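PDB 7JVH: glycoside Hydrolase Family 43_12 from Metagenome, which probably hydrolyses glycosidic bonds in xylose- or arabinose-containing plant polysaccharides or their oligosaccharides, as other family 43 glycoside hydrolases do. Local coordinates for residues V475-G479 / K480-L484; V519-G523 / L524-F528. One frame throughout, in Å; residues are numbered along the deposited sequence.

Contact 1 (V475-G479 / K480-L484)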
loop_
_atom_site.group_PDB
_atom_site.type_symbol
_atom_site.label_atom_id
_atom_site.label_comp_id
_atom_site.label_asym_id
_atom_site.label_seq_id
_atom_site.Cartn_x
_atom_site.Cartn_y
_atom_site.Cartn_z
ATOM N N VAL A 475 27.102 -9.188 0.393
ATOM C CA VAL A 475 28.356 -9.843 0.083
ATOM C C VAL A 475 28.986 -9.008 -1.006
ATOM O O VAL A 475 28.316 -8.619 -1.948
ATOM C CB VAL A 475 28.164 -11.303 -0.413
ATOM C CG1 VAL A 475 29.475 -11.967 -0.819
ATOM C CG2 VAL A 475 27.448 -12.125 0.636
ATOM N N GLN A 476 30.287 -8.738 -0.860
ATOM C CA GLN A 476 31.084 -8.006 -1.837
ATOM C C GLN A 476 32.410 -8.735 -2.021
ATOM O O GLN A 476 32.658 -9.712 -1.345
ATOM C CB GLN A 476 31.307 -6.576 -1.356
ATOM C CG GLN A 476 30.009 -5.807 -1.157
ATOM C CD GLN A 476 30.221 -4.383 -0.691
ATOM O OE1 GLN A 476 31.260 -3.788 -0.936
ATOM N NE2 GLN A 476 29.236 -3.836 -0.002
ATOM N N THR A 477 33.238 -8.246 -2.951
ATOM C CA THR A 477 34.551 -8.822 -3.243
ATOM C C THR A 477 35.647 -7.785 -3.013
ATOM O O THR A 477 35.476 -6.613 -3.327
ATOM C CB THR A 477 34.669 -9.323 -4.699
ATOM O OG1 THR A 477 33.533 -10.135 -5.048
ATOM C CG2 THR A 477 35.948 -10.138 -4.900
ATOM N N GLU A 478 36.769 -8.246 -2.450
ATOM C CA GLU A 478 37.964 -7.447 -2.200
ATOM C C GLU A 478 39.153 -8.398 -2.315
ATOM O O GLU A 478 39.345 -9.255 -1.458
ATOM C CB GLU A 478 37.918 -6.803 -0.815
ATOM C CG GLU A 478 36.742 -5.853 -0.621
ATOM C CD GLU A 478 36.738 -5.153 0.727
ATOM O OE1 GLU A 478 37.721 -5.252 1.471
ATOM O OE2 GLU A 478 35.726 -4.515 1.051
ATOM N N GLY A 479 39.937 -8.243 -3.391
ATOM C CA GLY A 479 40.941 -9.204 -3.793
ATOM C C GLY A 479 40.227 -10.357 -4.487
ATOM O O GLY A 479 39.318 -10.145 -5.298
ATOM N N LYS A 480 40.653 -11.584 -4.177
ATOM C CA LYS A 480 39.962 -12.792 -4.624
ATOM C C LYS A 480 39.328 -13.394 -3.377
ATOM O O LYS A 480 39.495 -14.582 -3.061
ATOM C CB LYS A 480 40.912 -13.780 -5.330
ATOM C CG LYS A 480 40.204 -15.015 -5.929
ATOM C CD LYS A 480 38.991 -14.649 -6.788
ATOM C CE LYS A 480 38.274 -15.888 -7.291
ATOM N NZ LYS A 480 37.447 -16.487 -6.216
ATOM N N GLU A 481 38.604 -12.532 -2.662
ATOM C CA GLU A 481 37.938 -12.857 -1.423
ATOM C C GLU A 481 36.639 -12.066 -1.295
ATOM O O GLU A 481 36.559 -10.900 -1.684
ATOM C CB GLU A 481 38.853 -12.552 -0.239
ATOM C CG GLU A 481 39.796 -13.703 0.108
ATOM C CD GLU A 481 40.283 -13.641 1.548
ATOM O OE1 GLU A 481 39.461 -13.203 2.416
ATOM O OE2 GLU A 481 41.466 -14.030 1.796
ATOM N N GLN A 482 35.628 -12.717 -0.711
ATOM C CA GLN A 482 34.358 -12.087 -0.409
ATOM C C GLN A 482 34.314 -11.567 1.017
ATOM O O GLN A 482 34.950 -12.114 1.906
ATOM C CB GLN A 482 33.189 -13.019 -0.719
ATOM C CG GLN A 482 32.886 -13.148 -2.205
ATOM C CD GLN A 482 33.990 -13.835 -2.955
ATOM O OE1 GLN A 482 34.479 -14.840 -2.493
ATOM N NE2 GLN A 482 34.389 -13.306 -4.093
ATOM N N VAL A 483 33.534 -10.497 1.211
ATOM C CA VAL A 483 33.348 -9.839 2.494
ATOM C C VAL A 483 31.855 -9.574 2.666
ATOM O O VAL A 483 31.115 -9.544 1.694
ATOM C CB VAL A 483 34.118 -8.514 2.558
ATOM C CG1 VAL A 483 35.597 -8.768 2.438
ATOM C CG2 VAL A 483 33.636 -7.565 1.456
ATOM N N LEU A 484 31.422 -9.388 3.913
ATOM C CA LEU A 484 30.074 -8.960 4.193
ATOM C C LEU A 484 30.106 -7.559 4.757
ATOM O O LEU A 484 30.883 -7.268 5.663
ATOM C CB LEU A 484 29.349 -9.910 5.165
ATOM C CG LEU A 484 28.714 -11.178 4.630
ATOM C CD1 LEU A 484 28.138 -11.956 5.806
ATOM C CD2 LEU A 484 27.641 -10.877 3.591
#
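Gln-476 and Val-483 face each other as a hydrogen-bonded antiparallel pair: Gln-476 N gives to Val-483 O at 2.8 Å, and Val-483 N returns the bond to Gln-476 O. The non-hydrogen-bonded pairs Val-475 with Leu-484 and Thr-477 with Gln-482 flank it, and the strand axes run at 141°, well twisted from strictly antiparallel. Toward the turn, Glu-478 N reaches Glu-481 O at 2.8 Å in a nearly straight bond, before the chain reverses through Gly-479, whose positive phi (78°) suits glycine. On one face Val-475, Thr-477, Gln-482 and Leu-484 lie together. CG1 of Val-475, anti to its own N, leans on Gln-482 CB at 3.9 Å, while CG2 abuts Leu-484 CD2 in a very close approach whose detail is doubtful. Gln-482 bends at chi2 (67°), which brings its amide alongside Thr-477; NE2 makes a weak bond of 3.4 Å to Thr-477 OG1. That hydroxyl is also bonded to Tyr-451 OH, and Gln-482 OE1 accepts from Leu-511 N, so the amide is fixed mainly through OE1, with NE2 held only weakly. On the other face, Val-483 CG2 packs against Gln-476 CB at 3.8 Å and against the extended Glu-478 side chain, approaching OE2 to 3.7 Å; the carboxylate itself pairs with Lys-505. This is a beta hairpin in the six-stranded sheet of a concanavalin A-like sandwich, its Val-475 and Leu-484 side meeting Ile-515 and Leu-517 of the facing sheet.

Contact 2 (V519-G523 / L524-F528)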
loop_
_atom_site.group_PDB
_atom_site.type_symbol
_atom_site.label_atom_id
_atom_site.label_comp_id
_atom_site.label_asym_id
_atom_site.label_seq_id
_atom_site.Cartn_x
_atom_site.Cartn_y
_atom_site.Cartn_z
ATOM N N VAL A 519 17.587 -11.153 8.734
ATOM C CA VAL A 519 17.314 -10.015 9.576
ATOM C C VAL A 519 16.094 -10.337 10.410
ATOM O O VAL A 519 15.167 -11.017 9.944
ATOM C CB VAL A 519 17.088 -8.693 8.739
ATOM C CG1 VAL A 519 15.832 -8.766 7.885
ATOM C CG2 VAL A 519 17.020 -7.465 9.643
ATOM N N THR A 520 16.098 -9.863 11.659
ATOM C CA THR A 520 14.978 -10.017 12.568
ATOM C C THR A 520 14.761 -8.702 13.302
ATOM O O THR A 520 15.720 -8.029 13.671
ATOM C CB THR A 520 15.199 -11.164 13.592
ATOM O OG1 THR A 520 14.056 -11.291 14.454
ATOM C CG2 THR A 520 16.455 -10.912 14.456
ATOM N N THR A 521 13.488 -8.351 13.511
ATOM C CA THR A 521 13.115 -7.155 14.245
ATOM C C THR A 521 12.109 -7.518 15.337
ATOM O O THR A 521 11.125 -8.199 15.077
ATOM C CB THR A 521 12.544 -6.025 13.320
ATOM O OG1 THR A 521 12.054 -4.954 14.127
ATOM C CG2 THR A 521 11.397 -6.524 12.433
ATOM N N ASP A 522 12.385 -7.029 16.551
ATOM C CA ASP A 522 11.530 -7.178 17.704
ATOM C C ASP A 522 10.578 -5.994 17.880
ATOM O O ASP A 522 9.999 -5.823 18.940
ATOM C CB ASP A 522 12.393 -7.330 18.964
ATOM C CG ASP A 522 13.188 -6.090 19.286
ATOM O OD1 ASP A 522 13.204 -5.144 18.473
ATOM O OD2 ASP A 522 13.798 -6.077 20.376
ATOM N N GLY A 523 10.443 -5.165 16.835
ATOM C CA GLY A 523 9.617 -3.968 16.861
ATOM C C GLY A 523 10.362 -2.718 17.283
ATOM O O GLY A 523 9.915 -1.619 16.961
ATOM N N LEU A 524 11.482 -2.884 18.002
ATOM C CA LEU A 524 12.317 -1.787 18.478
ATOM C C LEU A 524 13.620 -1.626 17.699
ATOM O O LEU A 524 14.068 -0.504 17.475
ATOM C CB LEU A 524 12.651 -1.936 19.967
ATOM C CG LEU A 524 11.502 -1.675 20.974
ATOM C CD1 LEU A 524 11.925 -2.029 22.397
ATOM C CD2 LEU A 524 10.928 -0.260 20.951
ATOM N N ASN A 525 14.250 -2.748 17.335
ATOM C CA ASN A 525 15.507 -2.777 16.559
ATOM C C ASN A 525 15.550 -3.890 15.536
ATOM O O ASN A 525 14.785 -4.834 15.626
ATOM C CB ASN A 525 16.734 -2.896 17.473
ATOM C CG ASN A 525 16.881 -1.711 18.386
ATOM O OD1 ASN A 525 17.386 -0.634 17.977
ATOM N ND2 ASN A 525 16.479 -1.877 19.627
ATOM N N TYR A 526 16.402 -3.730 14.524
ATOM C CA TYR A 526 16.646 -4.726 13.492
ATOM C C TYR A 526 18.037 -5.280 13.765
ATOM O O TYR A 526 18.964 -4.522 14.057
ATOM C CB TYR A 526 16.628 -4.082 12.102
ATOM C CG TYR A 526 15.276 -3.695 11.562
ATOM C CD1 TYR A 526 14.655 -2.515 11.951
ATOM C CD2 TYR A 526 14.624 -4.505 10.635
ATOM C CE1 TYR A 526 13.414 -2.153 11.439
ATOM C CE2 TYR A 526 13.378 -4.160 10.125
ATOM C CZ TYR A 526 12.784 -2.968 10.531
ATOM O OH TYR A 526 11.557 -2.586 10.038
ATOM N N GLN A 527 18.176 -6.605 13.690
ATOM C CA GLN A 527 19.439 -7.301 13.917
ATOM C C GLN A 527 19.684 -8.184 12.701
ATOM O O GLN A 527 18.876 -9.060 12.387
ATOM C CB GLN A 527 19.405 -8.155 15.173
ATOM C CG GLN A 527 20.614 -9.084 15.345
ATOM C CD GLN A 527 21.924 -8.329 15.534
ATOM O OE1 GLN A 527 22.073 -7.646 16.528
ATOM N NE2 GLN A 527 22.888 -8.450 14.580
ATOM N N PHE A 528 20.810 -7.937 12.029
ATOM C CA PHE A 528 21.217 -8.676 10.858
ATOM C C PHE A 528 22.121 -9.857 11.261
ATOM O O PHE A 528 22.702 -9.878 12.348
ATOM C CB PHE A 528 21.928 -7.727 9.875
ATOM C CG PHE A 528 20.978 -6.878 9.065
ATOM C CD1 PHE A 528 20.452 -5.700 9.579
ATOM C CD2 PHE A 528 20.608 -7.258 7.787
ATOM C CE1 PHE A 528 19.595 -4.913 8.824
ATOM C CE2 PHE A 528 19.735 -6.464 7.026
ATOM C CZ PHE A 528 19.232 -5.298 7.552
HETATM O O HOH W 1 15.518 -4.371 20.870
#
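Thr-521 and Asn-525 meet just where this hairpin turns. Thr-521 OG1 gives its proton to Asn-525 O at 3.1 Å, coming from above the carbonyl plane, and accepts from Gly-523 N in an ST turn; OG1 stands opposite the backbone N, beside the carbonyl carbon (chi1 173°), a position from which it serves both. Asn-525 O also takes a long, weak bond from Asp-522 N. Asp-522 OD1 stands in for a backbone acceptor: Asn-525 N meets it nearly end-on at 2.9 Å, and Leu-524 N, also at 2.9 Å, comes from above the carboxylate plane. A water donates to OD2 and accepts from Asn-525 ND2. Further along, Thr-520 N gives to Gln-527 O at 3.0 Å, and Gln-527 N to Thr-520 O at 2.8 Å. Gln-527 NE2 donates to Phe-528 O in its carbonyl plane, on a lone pair, and also to Gly-540 O, while Thr-520 OG1 bonds to Thr-444. On the buried face, Val-519 CG2 sits over the centre of the Phe-528 ring, 3.6 Å from its centroid, and at the edge of Tyr-526, whose face carries Thr-521 CB, 3.8 Å from the ring centroid and offset toward the rim, in a second CH-pi contact. With a valine in place of Thr-521, Gly-523 N would probably lose its acceptor and Asn-525 O its hydroxyl donor, leaving it the weak bond from Asp-522 N. The two N-H groups on OD1 probably favour an ionised Asp-522, and side-chain oxygens thus satisfy turn amides that strand pairing alone does not.

Overall arrangement
Contacts 1 and 2 are separate hairpins of the same concanavalin A-like domain, one in each of its facing sheets; their centres lie about 25 Å apart and their nearest atoms about 8 Å apart, without touching. Each mixes a buried strand face with a more exposed turn. The centre of contact 1 lies about 36 Å from the centre of the chain, that of contact 2 about 22 Å. In contact 1 the turn relies on backbone bonding and glycine. In contact 2 side-chain oxygens and a water secure the turn, which also meets Asn-325 within the family 43 range. Buried chemistry differs too: aliphatic groups and a glutamine amide in contact 1, aromatic faces in contact 2.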